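Local coordinates for glycosyl hydrolases family 2, sugar binding domain protein (Bacteroides uniformis str. 3978 T3 ii, PDB 6D1P) that acts as a beta-glucuronidase of glycoside hydrolase family 2, probably hydrolysing O-glycosidic bonds to release glucuronic acid from glucuronide substrates, at residues K239-L243 and S255-L260; S221-A227 and E262-I268. One frame throughout, in Å; residues are numbered along the deposited sequence.

In the fold
Both contacts lie in the immunoglobulin-like beta-sandwich of the family 2 hydrolase, one in each of its sheets. Contact 1 pairs the hairpin strands 240-246 and 252-259 at one edge of the four-stranded sheet. Contact 2 pairs strands 219-229 and 263-271 in the three-stranded sheet. Contact 1 is nested inside the loop that contact 2 closes, and their centres are about 11 Å apart. Contact 1 is mostly a surface contact, while contact 2 is partly buried and richer in isoleucine. Their inner faces meet: L243 CD1 lies 3.5 Å from I226 CD1 and I256 CD1 3.7 Å from I268 CD1. A probable hydrogen bond joins S258 OG and Y266 OH, 3.0 Å apart.

Contact 1 of 2, residues K239-L243 and S255-L260; sequences KEFSL and SISSEL
This is an antiparallel beta hairpin at the edge of one sheet of an immunoglobulin-like sandwich. Strands 240-243 and 255-259 are extended. Their axes approach to 4.6 Å with 155° between N-to-C directions. F241-S258 and L243-I256 are hydrogen-bonded pairs, with CA-CA distances of 5.6 and 5.1 Å. E240-E259 and S242-S257 are non-hydrogen-bonded pairs, at 3.9 and 4.4 Å.

Backbone hydrogen bonds run from F241 N to S258 O and S258 N to F241 O, both 2.9 Å. Those from L243 N to I256 O and I256 N to L243 O are also 2.9 Å. Past the strand end, L260 N donates to K239 O at 3.1 Å.

Apolar side chains of F241, L243 and I256 share the face turned to the opposing sheet. S258 shares it and hydrogen-bonds through OG to Y266 OH. F241 (chi1 p) sets its ring edge by L260 CA, with CD2 4.4 Å from L260 CB. L243 CB is 4.4 Å from I256 CB. I226 and Y266 cover this face, and the F241 ring meets F228 edge-to-face.

S242 and S257 point to the other face; the charged side chains K239, E240 and E259 lie at the exposed end. K239 NZ forms a salt bridge with D292. E240 OE1 comes within 2.9 Å of S257 OG. S242 OG (chi1 t) gives a weak hydrogen bond to I256 O at 3.5 Å.

Contact 2 of 2, residues S221-A227 and E262-I268; sequences SISIDIA and EISSYQI
Three isoleucines of strand 221-227, I222, I224 and I226, point with I268 and Y266 into the core of an immunoglobulin-like beta-sandwich. All three take chi1 m. S264, paired with I226, shares this face. I222 CB lies 4.3 Å from I268 CB, and I224 CD1 is 4.3 Å from I268 CD1. F241, L243 and I256 of the facing sheet pack onto this layer. Y266 (chi1 m, chi2 90°) hydrogen-bonds through OH to S258 OG there.

The strands are antiparallel, at 168°, with axes 4.6 Å apart. I222-I268, I224-Y266 and I226-S264 are hydrogen-bonded pairs. Their bonds are I222 N to I268 O 3.0 Å, I268 N to I222 O 2.9 Å, I224 N to Y266 O 2.7 Å, Y266 N to I224 O 2.9 Å, I226 N to S264 O 3.2 Å and S264 N to I226 O 3.0 Å. S223-Q267 (CA-CA 4.3 Å), D225-S265 (4.5 Å) and A227-I263 (4.6 Å) are non-hydrogen-bonded pairs. Strand 203-213 bonds the other edge of strand 219-229.

On the mostly polar outer face, I263 (chi1 t, chi2 p) brings CD1 to 3.7 Å from A227 CB. S265 OG (chi1 m) lies 3.1 Å from D225 OD1.

Contact 1 of 2, residues K239-L243 and S255-L260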
# COMPACT_ATOMS: atom_id res chain seq x y z
N LYS A 239 55.43 -0.93 -17.26
CA LYS A 239 54.44 -1.81 -16.65
C LYS A 239 53.76 -2.70 -17.70
O LYS A 239 53.57 -2.29 -18.84
CB LYS A 239 53.38 -1.00 -15.90
CG LYS A 239 52.20 -1.81 -15.35
CD LYS A 239 52.50 -2.47 -14.00
CE LYS A 239 51.63 -1.88 -12.89
NZ LYS A 239 52.09 -2.27 -11.52
N GLU A 240 53.41 -3.93 -17.31
CA GLU A 240 52.75 -4.87 -18.21
C GLU A 240 51.71 -5.68 -17.43
O GLU A 240 51.47 -5.44 -16.23
CB GLU A 240 53.77 -5.77 -18.91
CG GLU A 240 54.93 -6.17 -18.03
CD GLU A 240 55.74 -7.31 -18.63
OE1 GLU A 240 55.71 -7.47 -19.87
OE2 GLU A 240 56.40 -8.03 -17.85
N PHE A 241 51.09 -6.63 -18.12
CA PHE A 241 49.98 -7.43 -17.61
C PHE A 241 49.89 -8.70 -18.43
O PHE A 241 50.37 -8.76 -19.56
CB PHE A 241 48.64 -6.66 -17.67
CG PHE A 241 47.98 -6.67 -19.04
CD1 PHE A 241 47.14 -7.73 -19.42
CD2 PHE A 241 48.16 -5.62 -19.93
CE1 PHE A 241 46.53 -7.74 -20.66
CE2 PHE A 241 47.56 -5.64 -21.18
CZ PHE A 241 46.74 -6.69 -21.54
N SER A 242 49.22 -9.71 -17.87
CA SER A 242 49.21 -11.04 -18.46
C SER A 242 47.84 -11.43 -18.98
O SER A 242 46.81 -10.88 -18.57
CB SER A 242 49.68 -12.09 -17.46
OG SER A 242 49.70 -13.36 -18.08
N LEU A 243 47.84 -12.44 -19.85
CA LEU A 243 46.64 -12.88 -20.56
C LEU A 243 46.83 -14.35 -20.94
O LEU A 243 47.71 -14.65 -21.74
CB LEU A 243 46.41 -12.03 -21.79
CG LEU A 243 45.01 -11.99 -22.38
CD1 LEU A 243 44.16 -11.11 -21.50
CD2 LEU A 243 45.05 -11.46 -23.78
N SER A 255 49.26 -18.11 -24.49
CA SER A 255 49.59 -17.19 -23.41
C SER A 255 50.27 -15.96 -24.00
O SER A 255 50.95 -16.04 -25.03
CB SER A 255 50.48 -17.84 -22.35
OG SER A 255 50.84 -16.92 -21.32
N ILE A 256 50.07 -14.82 -23.33
CA ILE A 256 50.62 -13.53 -23.73
C ILE A 256 50.94 -12.75 -22.47
O ILE A 256 50.25 -12.86 -21.45
CB ILE A 256 49.66 -12.71 -24.63
CG1 ILE A 256 49.34 -13.45 -25.94
CG2 ILE A 256 50.25 -11.34 -24.94
CD1 ILE A 256 48.19 -12.85 -26.75
N SER A 257 52.02 -11.99 -22.52
CA SER A 257 52.20 -10.85 -21.64
C SER A 257 52.34 -9.62 -22.52
O SER A 257 52.92 -9.69 -23.60
CB SER A 257 53.43 -11.01 -20.75
OG SER A 257 53.94 -9.73 -20.41
N SER A 258 51.78 -8.50 -22.08
CA SER A 258 51.78 -7.31 -22.92
C SER A 258 51.86 -6.06 -22.06
O SER A 258 51.47 -6.06 -20.89
CB SER A 258 50.53 -7.26 -23.80
OG SER A 258 50.69 -6.31 -24.85
N GLU A 259 52.38 -5.00 -22.66
CA GLU A 259 52.50 -3.73 -21.97
C GLU A 259 51.11 -3.14 -21.72
O GLU A 259 50.19 -3.28 -22.52
CB GLU A 259 53.35 -2.75 -22.77
CG GLU A 259 53.79 -1.53 -21.97
CD GLU A 259 54.35 -0.41 -22.84
OE1 GLU A 259 55.01 0.50 -22.28
OE2 GLU A 259 54.14 -0.43 -24.07
N LEU A 260 50.98 -2.48 -20.57
CA LEU A 260 49.70 -1.92 -20.16
C LEU A 260 49.47 -0.62 -20.92
O LEU A 260 50.16 0.37 -20.68
CB LEU A 260 49.71 -1.68 -18.65
CG LEU A 260 48.39 -1.50 -17.88
CD1 LEU A 260 48.71 -1.40 -16.41
CD2 LEU A 260 47.59 -0.28 -18.33

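Contact 2 of 2, residues S221-A227 and E262-I268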
# COMPACT_ATOMS: atom_id res chain seq x y z
N SER A 221 39.62 -18.35 -34.30
CA SER A 221 40.30 -17.10 -34.04
C SER A 221 39.71 -16.49 -32.77
O SER A 221 38.51 -16.58 -32.53
CB SER A 221 40.15 -16.16 -35.22
OG SER A 221 41.25 -15.29 -35.28
N ILE A 222 40.57 -15.87 -31.96
CA ILE A 222 40.17 -15.21 -30.73
C ILE A 222 40.69 -13.79 -30.80
O ILE A 222 41.88 -13.55 -30.58
CB ILE A 222 40.71 -15.91 -29.47
CG1 ILE A 222 40.41 -17.41 -29.50
CG2 ILE A 222 40.11 -15.27 -28.21
CD1 ILE A 222 41.09 -18.19 -28.39
N SER A 223 39.82 -12.84 -31.09
CA SER A 223 40.17 -11.43 -30.96
C SER A 223 39.77 -10.96 -29.57
O SER A 223 38.66 -11.22 -29.12
CB SER A 223 39.49 -10.61 -32.05
OG SER A 223 39.60 -9.22 -31.77
N ILE A 224 40.70 -10.30 -28.87
CA ILE A 224 40.48 -9.88 -27.49
C ILE A 224 40.82 -8.40 -27.37
O ILE A 224 41.96 -8.00 -27.63
CB ILE A 224 41.32 -10.70 -26.50
CG1 ILE A 224 40.85 -12.15 -26.52
CG2 ILE A 224 41.18 -10.16 -25.11
CD1 ILE A 224 41.51 -12.99 -25.48
N ASP A 225 39.83 -7.60 -26.95
CA ASP A 225 40.00 -6.17 -26.73
C ASP A 225 39.83 -5.87 -25.25
O ASP A 225 38.85 -6.29 -24.64
CB ASP A 225 38.98 -5.37 -27.55
CG ASP A 225 39.03 -5.71 -29.02
OD1 ASP A 225 40.15 -5.84 -29.56
OD2 ASP A 225 37.95 -5.86 -29.64
N ILE A 226 40.79 -5.13 -24.70
CA ILE A 226 40.87 -4.88 -23.26
C ILE A 226 41.02 -3.39 -23.02
O ILE A 226 41.91 -2.76 -23.60
CB ILE A 226 42.04 -5.65 -22.63
CG1 ILE A 226 41.78 -7.15 -22.69
CG2 ILE A 226 42.26 -5.18 -21.19
CD1 ILE A 226 42.70 -7.95 -21.83
N ALA A 227 40.18 -2.84 -22.15
CA ALA A 227 40.21 -1.43 -21.80
C ALA A 227 40.48 -1.26 -20.31
O ALA A 227 39.95 -2.01 -19.49
CB ALA A 227 38.89 -0.76 -22.17
N GLU A 262 46.03 1.92 -22.58
CA GLU A 262 44.64 2.18 -22.19
C GLU A 262 43.67 1.27 -22.92
O GLU A 262 42.76 0.69 -22.31
CB GLU A 262 44.27 3.65 -22.43
CG GLU A 262 42.86 3.94 -21.89
CD GLU A 262 42.34 5.33 -22.21
OE1 GLU A 262 42.30 6.17 -21.28
OE2 GLU A 262 41.97 5.58 -23.38
N ILE A 263 43.83 1.13 -24.23
CA ILE A 263 43.11 0.12 -24.98
C ILE A 263 44.13 -0.73 -25.71
O ILE A 263 45.12 -0.23 -26.24
CB ILE A 263 42.06 0.74 -25.94
CG1 ILE A 263 41.19 -0.36 -26.56
CG2 ILE A 263 42.74 1.59 -27.00
CD1 ILE A 263 40.13 -0.95 -25.62
N SER A 264 43.90 -2.04 -25.69
CA SER A 264 44.79 -3.03 -26.28
C SER A 264 43.97 -4.00 -27.12
O SER A 264 42.74 -4.08 -26.99
CB SER A 264 45.55 -3.79 -25.20
OG SER A 264 45.90 -2.95 -24.11
N SER A 265 44.65 -4.74 -27.98
CA SER A 265 43.99 -5.72 -28.81
C SER A 265 44.96 -6.84 -29.11
O SER A 265 46.16 -6.61 -29.29
CB SER A 265 43.46 -5.10 -30.11
OG SER A 265 42.61 -4.01 -29.82
N TYR A 266 44.44 -8.07 -29.13
CA TYR A 266 45.26 -9.26 -29.29
C TYR A 266 44.43 -10.27 -30.07
O TYR A 266 43.22 -10.37 -29.85
CB TYR A 266 45.68 -9.84 -27.94
CG TYR A 266 46.25 -8.78 -27.02
CD1 TYR A 266 45.43 -8.07 -26.15
CD2 TYR A 266 47.60 -8.46 -27.05
CE1 TYR A 266 45.93 -7.10 -25.32
CE2 TYR A 266 48.12 -7.49 -26.22
CZ TYR A 266 47.28 -6.80 -25.36
OH TYR A 266 47.79 -5.83 -24.53
N GLN A 267 45.08 -11.00 -30.98
CA GLN A 267 44.37 -12.00 -31.77
C GLN A 267 45.16 -13.29 -31.79
O GLN A 267 46.31 -13.32 -32.25
CB GLN A 267 44.09 -11.50 -33.18
CG GLN A 267 42.98 -12.28 -33.84
CD GLN A 267 42.81 -11.91 -35.28
OE1 GLN A 267 43.03 -12.73 -36.17
NE2 GLN A 267 42.44 -10.66 -35.52
N ILE A 268 44.53 -14.36 -31.31
CA ILE A 268 45.17 -15.64 -31.09
C ILE A 268 44.60 -16.64 -32.09
O ILE A 268 43.43 -16.56 -32.49
CB ILE A 268 44.96 -16.09 -29.62
CG1 ILE A 268 45.78 -15.20 -28.68
CG2 ILE A 268 45.32 -17.55 -29.44
CD1 ILE A 268 44.96 -14.33 -27.75